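Long-range contacts in VP2 (Primate bocaparvovirus 1, PDB 7L0Y), which assembles in 60 copies, with its size variants, into the T=1 icosahedral capsid that forms the shell of human bocavirus 1: residues S63-T68 / I170-E175; I134-E139 / T216-N221; P295-T300 / T309-F314. All coordinates share one frame; numbering follows the deposited sequence.

Interaction 1: S63-T68 / I170-E175; sequences SQRCVT and IPIENE
Cys66 CA lies 4.5 Å from Ile170 CA and Gln64 CA lies 5.4 Å from Asn174 CA, so the two backbones run in opposite directions, yet no hydrogen bond joins them. Between these points residues 171-173 arch away from the strand. The carbonyl of Arg65 faces into the arch. Ile170 CA approaches Arg65 O at 3.5 Å as a CH...O contact, and Pro171 CD and Ile170 CG2 lie against the same oxygen. The proline ring also meets Val67, whose CG1 is 3.9 Å from Pro171 CD. Gln64 CB points away from 170-175, but its chain bends (chi2 -64°) and brings the amide back. Its OE1 rests on the CG1-CD1 end of Ile170. The strand belongs to the β-sheet framework of the parvovirus capsid protein. Val67 pairs with Tyr169 through the backbone, and the loop 170-175 leaves that framework just after strand 161-169. Arg65 points toward this loop. Its chain is extended from CG to NE and crosses the side chain of Asn174 at about a right angle. Arg65 CD lies 3.5 Å from Ile172 CG2, while Asn174 OD1 lies at the edge of the guanidinium, whose plane is 58° from that of the amide. A weak hydrogen bond joins Arg65 NH2 to Tyr487 O of a third subunit. Ser63 CB lies beside Glu175 OE1, at 3.6 Å. On another face of the contact, a second subunit packs Tyr268 on Gln64 and Phe240 on Ile170.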
loop_
_atom_site.group_PDB
_atom_site.type_symbol
_atom_site.label_atom_id
_atom_site.label_comp_id
_atom_site.label_asym_id
_atom_site.label_seq_id
_atom_site.Cartn_x
_atom_site.Cartn_y
_atom_site.Cartn_z
ATOM N N SER A 63 99.750 -68.468 -17.709
ATOM C CA SER A 63 100.025 -67.091 -18.094
ATOM C C SER A 63 98.844 -66.213 -17.700
ATOM O O SER A 63 97.780 -66.276 -18.325
ATOM C CB SER A 63 100.291 -66.985 -19.596
ATOM O OG SER A 63 100.631 -65.660 -19.959
ATOM N N GLN A 64 99.041 -65.389 -16.676
ATOM C CA GLN A 64 98.040 -64.419 -16.268
ATOM C C GLN A 64 98.599 -63.023 -16.437
ATOM O O GLN A 64 99.807 -62.792 -16.351
ATOM C CB GLN A 64 97.587 -64.606 -14.815
ATOM C CG GLN A 64 96.713 -65.812 -14.575
ATOM C CD GLN A 64 95.405 -65.711 -15.312
ATOM O OE1 GLN A 64 94.835 -64.635 -15.411
ATOM N NE2 GLN A 64 94.922 -66.828 -15.836
ATOM N N ARG A 65 97.694 -62.093 -16.684
ATOM C CA ARG A 65 98.023 -60.683 -16.711
ATOM C C ARG A 65 96.970 -59.974 -15.887
ATOM O O ARG A 65 95.778 -60.088 -16.176
ATOM C CB ARG A 65 98.035 -60.138 -18.131
ATOM C CG ARG A 65 98.594 -58.752 -18.254
ATOM C CD ARG A 65 98.375 -58.286 -19.656
ATOM N NE ARG A 65 98.964 -56.985 -19.917
ATOM C CZ ARG A 65 100.151 -56.830 -20.473
ATOM N NH1 ARG A 65 100.818 -57.905 -20.851
ATOM N NH2 ARG A 65 100.641 -55.616 -20.684
ATOM N N CYS A 66 97.397 -59.271 -14.855
ATOM C CA CYS A 66 96.450 -58.597 -13.992
ATOM C C CYS A 66 96.892 -57.165 -13.799
ATOM O O CYS A 66 98.080 -56.860 -13.781
ATOM C CB CYS A 66 96.328 -59.272 -12.630
ATOM S SG CYS A 66 97.900 -59.439 -11.763
ATOM N N VAL A 67 95.915 -56.292 -13.657
ATOM C CA VAL A 67 96.137 -54.941 -13.185
ATOM C C VAL A 67 95.585 -54.838 -11.775
ATOM O O VAL A 67 94.415 -55.148 -11.526
ATOM C CB VAL A 67 95.526 -53.911 -14.141
ATOM C CG1 VAL A 67 94.273 -54.437 -14.658
ATOM C CG2 VAL A 67 95.249 -52.611 -13.409
ATOM N N THR A 68 96.444 -54.440 -10.852
ATOM C CA THR A 68 96.083 -54.245 -9.461
ATOM C C THR A 68 95.870 -52.765 -9.199
ATOM O O THR A 68 96.531 -51.914 -9.794
ATOM C CB THR A 68 97.161 -54.806 -8.535
ATOM O OG1 THR A 68 98.421 -54.218 -8.865
ATOM C CG2 THR A 68 97.260 -56.302 -8.684
ATOM N N ILE A 170 91.644 -58.924 -14.613
ATOM C CA ILE A 170 92.415 -59.448 -15.733
ATOM C C ILE A 170 92.022 -58.646 -16.969
ATOM O O ILE A 170 90.870 -58.748 -17.418
ATOM C CB ILE A 170 92.158 -60.946 -15.923
ATOM C CG1 ILE A 170 92.636 -61.705 -14.686
ATOM C CG2 ILE A 170 92.854 -61.454 -17.154
ATOM C CD1 ILE A 170 92.150 -63.123 -14.609
ATOM N N PRO A 171 92.901 -57.799 -17.502
ATOM C CA PRO A 171 92.518 -56.995 -18.667
ATOM C C PRO A 171 92.452 -57.783 -19.961
ATOM O O PRO A 171 91.697 -57.417 -20.866
ATOM C CB PRO A 171 93.607 -55.920 -18.701
ATOM C CG PRO A 171 94.784 -56.581 -18.101
ATOM C CD PRO A 171 94.284 -57.534 -17.077
ATOM N N ILE A 172 93.229 -58.851 -20.088
ATOM C CA ILE A 172 93.309 -59.586 -21.338
ATOM C C ILE A 172 93.642 -61.027 -21.007
ATOM O O ILE A 172 94.199 -61.321 -19.949
ATOM C CB ILE A 172 94.367 -58.976 -22.282
ATOM C CG1 ILE A 172 94.241 -59.541 -23.691
ATOM C CG2 ILE A 172 95.747 -59.278 -21.772
ATOM C CD1 ILE A 172 95.055 -58.799 -24.697
ATOM N N GLU A 173 93.305 -61.930 -21.916
ATOM C CA GLU A 173 93.742 -63.310 -21.775
ATOM C C GLU A 173 95.188 -63.383 -22.238
ATOM O O GLU A 173 95.488 -63.134 -23.408
ATOM C CB GLU A 173 92.835 -64.229 -22.584
ATOM C CG GLU A 173 93.043 -65.705 -22.331
ATOM C CD GLU A 173 92.023 -66.558 -23.062
ATOM O OE1 GLU A 173 91.212 -65.987 -23.820
ATOM O OE2 GLU A 173 92.022 -67.793 -22.875
ATOM N N ASN A 174 96.089 -63.730 -21.321
ATOM C CA ASN A 174 97.499 -63.417 -21.524
ATOM C C ASN A 174 98.138 -64.358 -22.530
ATOM O O ASN A 174 99.029 -63.957 -23.283
ATOM C CB ASN A 174 98.245 -63.470 -20.193
ATOM C CG ASN A 174 99.618 -62.836 -20.269
ATOM O OD1 ASN A 174 99.834 -61.883 -21.014
ATOM N ND2 ASN A 174 100.555 -63.368 -19.498
ATOM N N GLU A 175 97.707 -65.617 -22.551
ATOM C CA GLU A 175 98.273 -66.564 -23.504
ATOM C C GLU A 175 97.963 -66.148 -24.934
ATOM O O GLU A 175 98.717 -66.464 -25.860
ATOM C CB GLU A 175 97.739 -67.965 -23.219
ATOM C CG GLU A 175 98.364 -69.067 -24.046
ATOM C CD GLU A 175 99.816 -69.323 -23.706
ATOM O OE1 GLU A 175 100.272 -68.862 -22.641
ATOM O OE2 GLU A 175 100.507 -69.986 -24.508
#

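Interaction 2: I134-E139 / T216-N221; sequences IFCDGE and TEFTFN
Phe218 reaches from its strand to Ile134 and Cys136 on the other, and these three residues carry most of the contact. Strands 134-137 and 216-221 run almost parallel, at 9°, with axes 8.9 Å apart. No hydrogen bond joins them, and they meet through side chains. CG of Phe218 is anti to its carbonyl carbon (chi1 -60°). Its ring meets Ile134 at one edge and Cys136 from a different direction. Ile134 CG2 sits in the plane of the ring at its edge, 3.9 Å from both CZ and CE2. Cys136 approaches obliquely, with CB 3.4 Å from Phe218 CE1. Its SG is 5.0 Å from the ring centroid and 30° off the ring normal, a sulfur-aromatic contact. Ile134 also extends CD1 to Thr216 CG2, at 3.9 Å. The hydroxyl of Thr216 is engaged elsewhere, in a hydrogen bond to Gln208. This is hydrophobic packing between the two facing sheets of the viral jelly roll, the core of the parvovirus capsid protein. On one side, strand 132-137 is paired antiparallel with strands 208-210 and 424-429, and Ile425 of the latter touches both Ile134 and Phe218. On the other, strand 215-232 pairs antiparallel with strand 95-118. Near Thr216 and Glu217 a strand of a third subunit adds on antiparallel, so that sheet continues into the neighbouring chain.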
loop_
_atom_site.group_PDB
_atom_site.type_symbol
_atom_site.label_atom_id
_atom_site.label_comp_id
_atom_site.label_asym_id
_atom_site.label_seq_id
_atom_site.Cartn_x
_atom_site.Cartn_y
_atom_site.Cartn_z
ATOM N N ILE A 134 84.548 -43.749 -1.266
ATOM C CA ILE A 134 83.610 -44.857 -1.267
ATOM C C ILE A 134 82.679 -44.672 -2.445
ATOM O O ILE A 134 82.124 -43.588 -2.637
ATOM C CB ILE A 134 82.802 -44.931 0.042
ATOM C CG1 ILE A 134 83.721 -45.196 1.226
ATOM C CG2 ILE A 134 81.768 -46.023 -0.035
ATOM C CD1 ILE A 134 83.072 -44.998 2.546
ATOM N N PHE A 135 82.513 -45.716 -3.242
ATOM C CA PHE A 135 81.405 -45.714 -4.173
ATOM C C PHE A 135 81.007 -47.150 -4.438
ATOM O O PHE A 135 81.822 -48.067 -4.344
ATOM C CB PHE A 135 81.745 -44.999 -5.481
ATOM C CG PHE A 135 82.658 -45.763 -6.360
ATOM C CD1 PHE A 135 82.158 -46.477 -7.427
ATOM C CD2 PHE A 135 83.997 -45.826 -6.089
ATOM C CE1 PHE A 135 82.983 -47.193 -8.227
ATOM C CE2 PHE A 135 84.821 -46.544 -6.886
ATOM C CZ PHE A 135 84.314 -47.225 -7.955
ATOM N N CYS A 136 79.738 -47.329 -4.755
ATOM C CA CYS A 136 79.200 -48.597 -5.199
ATOM C C CYS A 136 79.146 -48.571 -6.714
ATOM O O CYS A 136 78.765 -47.560 -7.305
ATOM C CB CYS A 136 77.811 -48.832 -4.604
ATOM S SG CYS A 136 77.010 -50.396 -4.999
ATOM N N ASP A 137 79.531 -49.667 -7.338
ATOM C CA ASP A 137 79.369 -49.810 -8.773
ATOM C C ASP A 137 78.122 -50.662 -8.964
ATOM O O ASP A 137 78.179 -51.888 -8.895
ATOM C CB ASP A 137 80.608 -50.458 -9.376
ATOM C CG ASP A 137 80.583 -50.497 -10.885
ATOM O OD1 ASP A 137 79.701 -49.865 -11.499
ATOM O OD2 ASP A 137 81.435 -51.195 -11.460
ATOM N N GLY A 138 77.004 -50.010 -9.256
ATOM C CA GLY A 138 75.753 -50.719 -9.388
ATOM C C GLY A 138 75.405 -50.951 -10.834
ATOM O O GLY A 138 74.615 -51.833 -11.174
ATOM N N GLU A 139 76.017 -50.154 -11.696
ATOM C CA GLU A 139 75.884 -50.319 -13.129
ATOM C C GLU A 139 76.759 -51.432 -13.656
ATOM O O GLU A 139 76.602 -51.823 -14.815
ATOM C CB GLU A 139 76.247 -49.015 -13.826
ATOM C CG GLU A 139 75.309 -47.874 -13.528
ATOM C CD GLU A 139 75.807 -46.571 -14.113
ATOM O OE1 GLU A 139 76.980 -46.529 -14.540
ATOM O OE2 GLU A 139 75.028 -45.594 -14.154
ATOM N N THR A 216 77.848 -43.189 5.125
ATOM C CA THR A 216 77.236 -43.416 3.824
ATOM C C THR A 216 76.382 -44.674 3.867
ATOM O O THR A 216 76.607 -45.559 4.692
ATOM C CB THR A 216 78.294 -43.524 2.705
ATOM O OG1 THR A 216 77.647 -43.580 1.429
ATOM C CG2 THR A 216 79.167 -44.756 2.879
ATOM N N GLU A 217 75.403 -44.748 2.976
ATOM C CA GLU A 217 74.423 -45.822 2.989
ATOM C C GLU A 217 74.022 -46.201 1.571
ATOM O O GLU A 217 73.788 -45.333 0.732
ATOM C CB GLU A 217 73.204 -45.402 3.791
ATOM C CG GLU A 217 72.152 -46.458 3.935
ATOM C CD GLU A 217 70.998 -45.979 4.782
ATOM O OE1 GLU A 217 71.055 -44.831 5.270
ATOM O OE2 GLU A 217 70.022 -46.738 4.943
ATOM N N PHE A 218 73.932 -47.501 1.315
ATOM C CA PHE A 218 73.532 -48.042 0.025
ATOM C C PHE A 218 72.327 -48.950 0.205
ATOM O O PHE A 218 72.253 -49.706 1.172
ATOM C CB PHE A 218 74.668 -48.832 -0.617
ATOM C CG PHE A 218 75.893 -48.026 -0.859
ATOM C CD1 PHE A 218 76.003 -47.234 -1.975
ATOM C CD2 PHE A 218 76.932 -48.044 0.043
ATOM C CE1 PHE A 218 77.121 -46.485 -2.189
ATOM C CE2 PHE A 218 78.054 -47.293 -0.170
ATOM C CZ PHE A 218 78.150 -46.516 -1.290
ATOM N N THR A 219 71.382 -48.874 -0.723
ATOM C CA THR A 219 70.236 -49.768 -0.731
ATOM C C THR A 219 70.136 -50.480 -2.069
ATOM O O THR A 219 70.529 -49.955 -3.111
ATOM C CB THR A 219 68.924 -49.036 -0.439
ATOM O OG1 THR A 219 68.760 -47.951 -1.356
ATOM C CG2 THR A 219 68.903 -48.519 0.979
ATOM N N PHE A 220 69.617 -51.699 -2.020
ATOM C CA PHE A 220 69.495 -52.532 -3.202
ATOM C C PHE A 220 68.216 -53.341 -3.082
ATOM O O PHE A 220 67.936 -53.901 -2.024
ATOM C CB PHE A 220 70.708 -53.454 -3.340
ATOM C CG PHE A 220 70.663 -54.337 -4.539
ATOM C CD1 PHE A 220 71.074 -53.872 -5.769
ATOM C CD2 PHE A 220 70.205 -55.638 -4.440
ATOM C CE1 PHE A 220 71.035 -54.682 -6.867
ATOM C CE2 PHE A 220 70.158 -56.450 -5.538
ATOM C CZ PHE A 220 70.574 -55.972 -6.752
ATOM N N ASN A 221 67.451 -53.402 -4.161
ATOM C CA ASN A 221 66.241 -54.212 -4.210
ATOM C C ASN A 221 66.503 -55.429 -5.077
ATOM O O ASN A 221 66.688 -55.308 -6.289
ATOM C CB ASN A 221 65.056 -53.414 -4.735
ATOM C CG ASN A 221 64.611 -52.354 -3.774
ATOM O OD1 ASN A 221 64.440 -51.198 -4.142
ATOM N ND2 ASN A 221 64.408 -52.743 -2.529
#

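Interaction 3: P295-T300 / T309-F314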
loop_
_atom_site.group_PDB
_atom_site.type_symbol
_atom_site.label_atom_id
_atom_site.label_comp_id
_atom_site.label_asym_id
_atom_site.label_seq_id
_atom_site.Cartn_x
_atom_site.Cartn_y
_atom_site.Cartn_z
ATOM N N PRO A 295 88.745 -80.765 -15.084
ATOM C CA PRO A 295 88.606 -81.789 -16.127
ATOM C C PRO A 295 88.185 -81.234 -17.471
ATOM O O PRO A 295 88.544 -81.801 -18.506
ATOM C CB PRO A 295 87.545 -82.727 -15.539
ATOM C CG PRO A 295 86.777 -81.883 -14.621
ATOM C CD PRO A 295 87.758 -80.943 -14.010
ATOM N N PHE A 296 87.427 -80.147 -17.490
ATOM C CA PHE A 296 87.080 -79.457 -18.719
ATOM C C PHE A 296 87.726 -78.087 -18.721
ATOM O O PHE A 296 87.719 -77.388 -17.706
ATOM C CB PHE A 296 85.571 -79.334 -18.889
ATOM C CG PHE A 296 84.906 -80.628 -19.184
ATOM C CD1 PHE A 296 84.880 -81.114 -20.470
ATOM C CD2 PHE A 296 84.326 -81.368 -18.179
ATOM C CE1 PHE A 296 84.280 -82.301 -20.752
ATOM C CE2 PHE A 296 83.725 -82.563 -18.457
ATOM C CZ PHE A 296 83.700 -83.033 -19.747
ATOM N N MET A 297 88.279 -77.712 -19.860
ATOM C CA MET A 297 88.959 -76.442 -20.021
ATOM C C MET A 297 88.197 -75.638 -21.062
ATOM O O MET A 297 88.078 -76.066 -22.213
ATOM C CB MET A 297 90.405 -76.664 -20.444
ATOM C CG MET A 297 91.259 -75.452 -20.313
ATOM S SD MET A 297 91.417 -75.008 -18.580
ATOM C CE MET A 297 92.338 -76.411 -17.964
ATOM N N VAL A 298 87.680 -74.485 -20.657
ATOM C CA VAL A 298 86.857 -73.647 -21.517
ATOM C C VAL A 298 87.745 -72.543 -22.062
ATOM O O VAL A 298 88.062 -71.588 -21.350
ATOM C CB VAL A 298 85.664 -73.062 -20.743
ATOM C CG1 VAL A 298 84.886 -72.094 -21.598
ATOM C CG2 VAL A 298 84.764 -74.169 -20.231
ATOM N N CYS A 299 88.102 -72.646 -23.334
ATOM C CA CYS A 299 89.105 -71.783 -23.933
ATOM C C CYS A 299 88.478 -70.938 -25.027
ATOM O O CYS A 299 87.489 -71.324 -25.651
ATOM C CB CYS A 299 90.265 -72.596 -24.517
ATOM S SG CYS A 299 91.200 -73.567 -23.318
ATOM N N THR A 300 89.049 -69.755 -25.231
ATOM C CA THR A 300 88.761 -68.934 -26.403
ATOM C C THR A 300 90.101 -68.717 -27.090
ATOM O O THR A 300 90.968 -68.019 -26.563
ATOM C CB THR A 300 88.095 -67.613 -26.031
ATOM O OG1 THR A 300 88.970 -66.854 -25.191
ATOM C CG2 THR A 300 86.803 -67.865 -25.290
ATOM N N THR A 309 98.685 -78.444 -24.967
ATOM C CA THR A 309 98.393 -79.779 -24.443
ATOM C C THR A 309 98.148 -79.783 -22.937
ATOM O O THR A 309 97.593 -80.744 -22.395
ATOM C CB THR A 309 99.524 -80.758 -24.773
ATOM O OG1 THR A 309 100.725 -80.365 -24.097
ATOM C CG2 THR A 309 99.779 -80.779 -26.274
ATOM N N GLY A 310 98.548 -78.712 -22.260
ATOM C CA GLY A 310 98.272 -78.488 -20.860
ATOM C C GLY A 310 97.270 -77.386 -20.634
ATOM O O GLY A 310 97.168 -76.879 -19.510
ATOM N N ALA A 311 96.548 -76.984 -21.678
ATOM C CA ALA A 311 95.645 -75.848 -21.770
ATOM C C ALA A 311 96.407 -74.532 -21.825
ATOM O O ALA A 311 95.802 -73.504 -22.136
ATOM C CB ALA A 311 94.617 -75.788 -20.625
ATOM N N ALA A 312 97.715 -74.527 -21.550
ATOM C CA ALA A 312 98.522 -73.315 -21.506
ATOM C C ALA A 312 97.838 -72.267 -20.643
ATOM O O ALA A 312 97.286 -72.584 -19.585
ATOM C CB ALA A 312 98.773 -72.775 -22.914
ATOM N N GLY A 313 97.851 -71.018 -21.101
ATOM C CA GLY A 313 97.051 -70.002 -20.448
ATOM C C GLY A 313 95.713 -69.817 -21.131
ATOM O O GLY A 313 94.909 -68.974 -20.725
ATOM N N PHE A 314 95.462 -70.591 -22.182
ATOM C CA PHE A 314 94.172 -70.528 -22.849
ATOM C C PHE A 314 93.087 -71.020 -21.912
ATOM O O PHE A 314 93.186 -72.110 -21.338
ATOM C CB PHE A 314 94.167 -71.374 -24.120
ATOM C CG PHE A 314 95.152 -70.931 -25.155
ATOM C CD1 PHE A 314 94.889 -69.836 -25.951
ATOM C CD2 PHE A 314 96.319 -71.640 -25.367
ATOM C CE1 PHE A 314 95.787 -69.432 -26.913
ATOM C CE2 PHE A 314 97.215 -71.246 -26.337
ATOM C CZ PHE A 314 96.950 -70.139 -27.108
#
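Met297 and Cys299 both point toward the loop 309-314, one meeting Ala311 and the other Phe314. The Met297 chain bends at chi2 and chi3, both 66°, and curls round the methyl of Ala311. Its CG, SD and CE all lie near that CB, the CG at 3.4 Å and the CE at 3.6 Å. Cys299 sets SG beside the root of Phe314, 3.8 Å from its CB and 3.2 Å from its carbonyl O. The phenyl ring of Phe314 leads away from the strand and is poorly ordered. Thr300 O lies near the plane of the ring, at its edge, but the approach is loose, 4.4 Å from CD1. A type II' β turn from Ala311 to Phe314 brings both loop residues to the same stretch of strand. The contact packs the long connection between two antiparallel strands back against the first of them. Strand 296-300 pairs antiparallel with strand 316-318, with backbone hydrogen bonds between Phe296 and Phe318 and between Val298 and Ser316. Residues 296-300 also pair antiparallel with a strand of a second subunit, so the small sheet extends across the interface.

How the interactions relate
Interactions 1 and 3 are neighbours, with centres 15 Å apart, and they touch directly. Glu173 OE1 lies 2.8 Å from Thr300 OG1, and Glu175 CG packs on Phe314 CE2 at 3.4 Å. Glu173 OE2 accepts a hydrogen bond from Gly315 N, just past the turn. Both contacts abut the second subunit, where Pro235 packs on Glu173 and on Thr300. Interaction 2 stands apart inside the jelly roll. Its centre is 28 Å from that of interaction 1, with nearest atoms about 13 Å apart, and 36 Å from that of interaction 3. Its segments alternate along the chain with those of interaction 1, whereas interaction 3 follows both.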